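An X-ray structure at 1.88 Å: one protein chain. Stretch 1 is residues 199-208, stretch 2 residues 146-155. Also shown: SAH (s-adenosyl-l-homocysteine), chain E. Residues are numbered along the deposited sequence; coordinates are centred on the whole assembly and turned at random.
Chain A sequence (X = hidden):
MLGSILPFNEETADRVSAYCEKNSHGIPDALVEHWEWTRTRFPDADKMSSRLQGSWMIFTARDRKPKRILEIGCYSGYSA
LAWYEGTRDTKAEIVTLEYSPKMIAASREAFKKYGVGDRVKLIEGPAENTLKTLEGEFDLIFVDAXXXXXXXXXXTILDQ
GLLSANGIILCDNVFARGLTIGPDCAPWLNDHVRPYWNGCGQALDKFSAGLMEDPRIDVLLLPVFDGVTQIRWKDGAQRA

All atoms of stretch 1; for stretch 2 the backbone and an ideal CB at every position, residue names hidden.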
# COMPACT_ATOMS: atom_id res chain seq x y z
N GLY A 199 7.29 6.04 23.85
CA GLY A 199 6.00 6.58 24.26
C GLY A 199 4.97 6.49 23.14
O GLY A 199 3.83 6.01 23.33
N CYS A 200 5.38 6.95 21.96
CA CYS A 200 4.51 6.87 20.79
C CYS A 200 4.10 5.43 20.52
O CYS A 200 2.95 5.16 20.23
CB CYS A 200 5.19 7.45 19.55
SG CYS A 200 5.36 9.26 19.64
N GLY A 201 5.04 4.50 20.63
CA GLY A 201 4.76 3.11 20.34
C GLY A 201 3.75 2.52 21.30
O GLY A 201 2.90 1.75 20.88
N GLN A 202 3.83 2.86 22.58
CA GLN A 202 2.85 2.36 23.54
C GLN A 202 1.44 2.87 23.18
O GLN A 202 0.45 2.09 23.20
CB GLN A 202 3.23 2.77 24.97
CG GLN A 202 4.55 2.15 25.39
CD GLN A 202 5.18 2.84 26.58
OE1 GLN A 202 4.56 3.70 27.22
NE2 GLN A 202 6.41 2.47 26.89
N ALA A 203 1.36 4.16 22.86
CA ALA A 203 0.06 4.72 22.49
C ALA A 203 -0.48 4.08 21.20
O ALA A 203 -1.68 3.78 21.07
CB ALA A 203 0.15 6.25 22.34
N LEU A 204 0.41 3.86 20.24
CA LEU A 204 0.02 3.35 18.93
C LEU A 204 -0.35 1.88 18.99
O LEU A 204 -1.17 1.40 18.19
CB LEU A 204 1.14 3.59 17.92
CG LEU A 204 1.20 5.07 17.50
CD1 LEU A 204 2.53 5.40 16.82
CD2 LEU A 204 0.02 5.40 16.59
N ASP A 205 0.24 1.16 19.94
CA ASP A 205 -0.13 -0.24 20.14
C ASP A 205 -1.56 -0.29 20.70
O ASP A 205 -2.39 -1.10 20.25
CB ASP A 205 0.86 -0.94 21.07
CG ASP A 205 0.40 -2.32 21.48
OD1 ASP A 205 0.21 -3.19 20.59
OD2 ASP A 205 0.22 -2.53 22.69
N LYS A 206 -1.85 0.57 21.68
CA LYS A 206 -3.22 0.62 22.18
C LYS A 206 -4.23 1.02 21.08
O LYS A 206 -5.32 0.45 20.98
CB LYS A 206 -3.32 1.60 23.36
CG LYS A 206 -2.62 1.11 24.62
CD LYS A 206 -2.92 2.03 25.80
CE LYS A 206 -2.33 1.48 27.09
NZ LYS A 206 -0.86 1.70 27.17
N PHE A 207 -3.84 2.00 20.27
CA PHE A 207 -4.63 2.45 19.11
C PHE A 207 -4.97 1.27 18.19
O PHE A 207 -6.15 1.00 17.89
CB PHE A 207 -3.84 3.52 18.35
CG PHE A 207 -4.40 3.85 16.98
CD1 PHE A 207 -5.64 4.44 16.83
CD2 PHE A 207 -3.65 3.59 15.83
CE1 PHE A 207 -6.14 4.77 15.56
CE2 PHE A 207 -4.15 3.90 14.56
CZ PHE A 207 -5.40 4.50 14.43
N SER A 208 -3.92 0.56 17.79
CA SER A 208 -4.04 -0.56 16.86
C SER A 208 -4.94 -1.65 17.41
O SER A 208 -5.76 -2.19 16.69
CB SER A 208 -2.67 -1.14 16.53
OG SER A 208 -1.87 -0.20 15.86
N UNK A 146 -0.36 14.08 16.55
CA UNK A 146 0.16 13.50 17.78
C UNK A 146 -0.26 12.03 17.89
O UNK A 146 -1.44 11.70 17.77
CB UNK A 146 -0.33 14.29 18.99
N UNK A 147 0.72 11.15 18.08
CA UNK A 147 0.46 9.72 18.01
C UNK A 147 -0.48 9.27 19.13
O UNK A 147 -1.23 8.30 18.96
CB UNK A 147 1.78 8.94 18.08
N UNK A 148 -0.47 9.99 20.26
CA UNK A 148 -1.35 9.60 21.36
C UNK A 148 -2.80 10.05 21.12
O UNK A 148 -3.69 9.74 21.91
CB UNK A 148 -0.83 10.19 22.67
N UNK A 149 -3.03 10.77 20.03
CA UNK A 149 -4.37 11.22 19.68
C UNK A 149 -5.12 10.42 18.60
O UNK A 149 -6.33 10.63 18.40
CB UNK A 149 -4.27 12.68 19.22
N UNK A 150 -4.42 9.50 17.94
CA UNK A 150 -5.00 8.78 16.79
C UNK A 150 -6.33 8.11 17.13
O UNK A 150 -7.32 8.26 16.39
CB UNK A 150 -4.02 7.72 16.28
N UNK A 151 -6.36 7.37 18.23
CA UNK A 151 -7.57 6.65 18.61
C UNK A 151 -8.73 7.63 18.70
O UNK A 151 -9.79 7.43 18.07
CB UNK A 151 -7.38 5.91 19.94
N UNK A 152 -8.50 8.73 19.41
CA UNK A 152 -9.54 9.74 19.60
C UNK A 152 -10.01 10.29 18.26
O UNK A 152 -11.22 10.40 18.00
CB UNK A 152 -9.03 10.88 20.49
N UNK A 153 -9.04 10.57 17.38
CA UNK A 153 -9.38 11.14 16.08
C UNK A 153 -10.28 10.17 15.32
O UNK A 153 -11.35 10.55 14.81
CB UNK A 153 -8.12 11.45 15.27
N UNK A 154 -9.88 8.90 15.30
CA UNK A 154 -10.61 7.93 14.48
C UNK A 154 -12.00 7.79 15.08
O UNK A 154 -13.00 7.74 14.35
CB UNK A 154 -9.89 6.58 14.42
N UNK A 155 -12.08 7.83 16.41
CA UNK A 155 -13.38 7.68 17.05
C UNK A 155 -14.31 8.81 16.59
O UNK A 155 -15.45 8.55 16.16
CB UNK A 155 -13.24 7.68 18.57
N SAH E . 1.89 15.70 7.56
CA SAH E . 3.18 16.33 7.56
CB SAH E . 3.91 16.12 8.88
CG SAH E . 3.08 16.20 10.16
SD SAH E . 4.11 16.11 11.58
C SAH E . 4.04 15.81 6.45
O SAH E . 4.98 16.46 6.05
OXT SAH E . 3.79 14.72 5.96
C5' SAH E . 2.86 16.24 12.79
C4' SAH E . 2.25 17.63 12.92
O4' SAH E . 1.13 17.57 13.78
C3' SAH E . 3.19 18.62 13.56
O3' SAH E . 3.33 19.77 12.76
C2' SAH E . 2.55 18.97 14.87
O2' SAH E . 2.82 20.27 15.30
C1' SAH E . 1.09 18.69 14.63
N9 SAH E . 0.34 18.35 15.85
C8 SAH E . 0.75 17.66 16.89
N7 SAH E . -0.20 17.55 17.80
C5 SAH E . -1.25 18.19 17.34
C6 SAH E . -2.61 18.45 17.80
N6 SAH E . -2.99 17.99 18.97
N1 SAH E . -3.43 19.15 17.02
C2 SAH E . -3.02 19.59 15.83
N3 SAH E . -1.81 19.38 15.34
C4 SAH E . -0.90 18.70 16.04

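Position 146 has an extended backbone (phi/psi -66/126), and no atom of stretch 1 lies within 5.5 Å of its ideal CB. Stretch 1 sets no demand here, and many residues would fit. The nearby adenine amino group of SAH would favour an acceptor. The residue is Asn146, with OD1 3.2 Å from SAH N6.

Position 147 points toward stretch 1. Its ideal CB lies 3.9 Å from Cys200 SG and 3.8 Å from Leu204 CD1. The surroundings are apolar, so an aliphatic side chain, or a long one with an aliphatic stem, would suit. The residue is Lys147. Its stem packs here, with CG 3.6 Å from Cys200 SG. The chain then leads away, so the charge is not left against these groups. Its NZ donates to the hydroxyl OH of the residue at 150, 3.0 Å away.

Position 148 points sideways, its ideal CB 4.1 Å from Ala203 CB. That methyl offers no polar partner but lets the backbones come close. A small or polar residue whose end turns away would suit. The residue is Asp148. Its CA sits 3.8 Å from Ala203 CB, and its carboxylate leads away, where OD1 accepts from Asn146 ND2 at 2.9 Å.

Position 149 points away from stretch 1, which leaves the choice open. Phi/psi of -101/-10 does not require glycine. The residue is Gly149.

Position 150 points toward stretch 1, its ideal CB 3.7 Å from Phe207 CD1 and 4.7 Å from Leu204 CD2. A large apolar or aromatic side chain would suit. The residue is Tyr150. Its CB lies over the Phe207 ring face, 3.7 Å from the centroid of that ring, in a CH-pi contact. Its ring turns an edge to the same face, with planes at 88°. Tyr150 CD2 also meets Leu204 CD2 at 3.8 Å.

Position 151 points sideways, its ideal CB 3.9 Å from Phe207 CD1. A small apolar residue would suit. The residue is Ala151. Its CB packs 3.8 Å from Phe207 CD1.

Position 152 points away and has room, so almost any residue that suits a helix would do. The residue is Gly152.

Position 153 points sideways, beyond reach of stretch 1, so large or small side chains would do. The residue is Tyr153, whose OH donates to Asn146 OD1 at 2.7 Å.

Position 154 points toward Phe207, its ideal CB 4.3 Å from Phe207 CE1. Valine, isoleucine or leucine would suit. The residue is Val154; CG2 meets the ring edge, 3.7 Å from Phe207 CE1.

Position 155 is out of reach and unconstrained here. The residue is Lys155.

Stretch 2 (146-155) NKDGYAGYVK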
# COMPACT_ATOMS: atom_id res chain seq x y z
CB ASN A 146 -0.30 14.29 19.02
CG ASN A 146 -1.79 14.54 19.01
OD1 ASN A 146 -2.36 14.96 18.00
ND2 ASN A 146 -2.45 14.26 20.14
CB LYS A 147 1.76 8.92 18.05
CG LYS A 147 2.84 9.40 17.06
CD LYS A 147 2.35 9.43 15.61
CE LYS A 147 3.40 10.11 14.73
NZ LYS A 147 2.77 10.85 13.59
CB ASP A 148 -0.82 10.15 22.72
CG ASP A 148 -0.84 11.68 22.82
OD1 ASP A 148 -0.93 12.37 21.80
OD2 ASP A 148 -0.71 12.21 23.94
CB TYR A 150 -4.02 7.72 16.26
CG TYR A 150 -2.90 8.22 15.36
CD1 TYR A 150 -2.40 9.51 15.48
CD2 TYR A 150 -2.33 7.39 14.41
CE1 TYR A 150 -1.36 9.95 14.67
CE2 TYR A 150 -1.30 7.82 13.58
CZ TYR A 150 -0.82 9.10 13.72
OH TYR A 150 0.21 9.52 12.91
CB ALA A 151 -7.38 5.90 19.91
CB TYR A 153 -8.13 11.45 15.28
CG TYR A 153 -7.27 12.53 15.88
CD1 TYR A 153 -7.85 13.64 16.50
CD2 TYR A 153 -5.88 12.45 15.85
CE1 TYR A 153 -7.07 14.64 17.06
CE2 TYR A 153 -5.09 13.46 16.41
CZ TYR A 153 -5.69 14.54 17.02
OH TYR A 153 -4.93 15.55 17.58
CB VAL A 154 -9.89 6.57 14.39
CG1 VAL A 154 -10.82 5.51 13.79
CG2 VAL A 154 -8.62 6.68 13.56
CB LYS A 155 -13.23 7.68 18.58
CG LYS A 155 -14.52 7.47 19.33
CD LYS A 155 -14.30 7.62 20.82
CE LYS A 155 -15.61 7.68 21.58
NZ LYS A 155 -16.39 6.46 21.30
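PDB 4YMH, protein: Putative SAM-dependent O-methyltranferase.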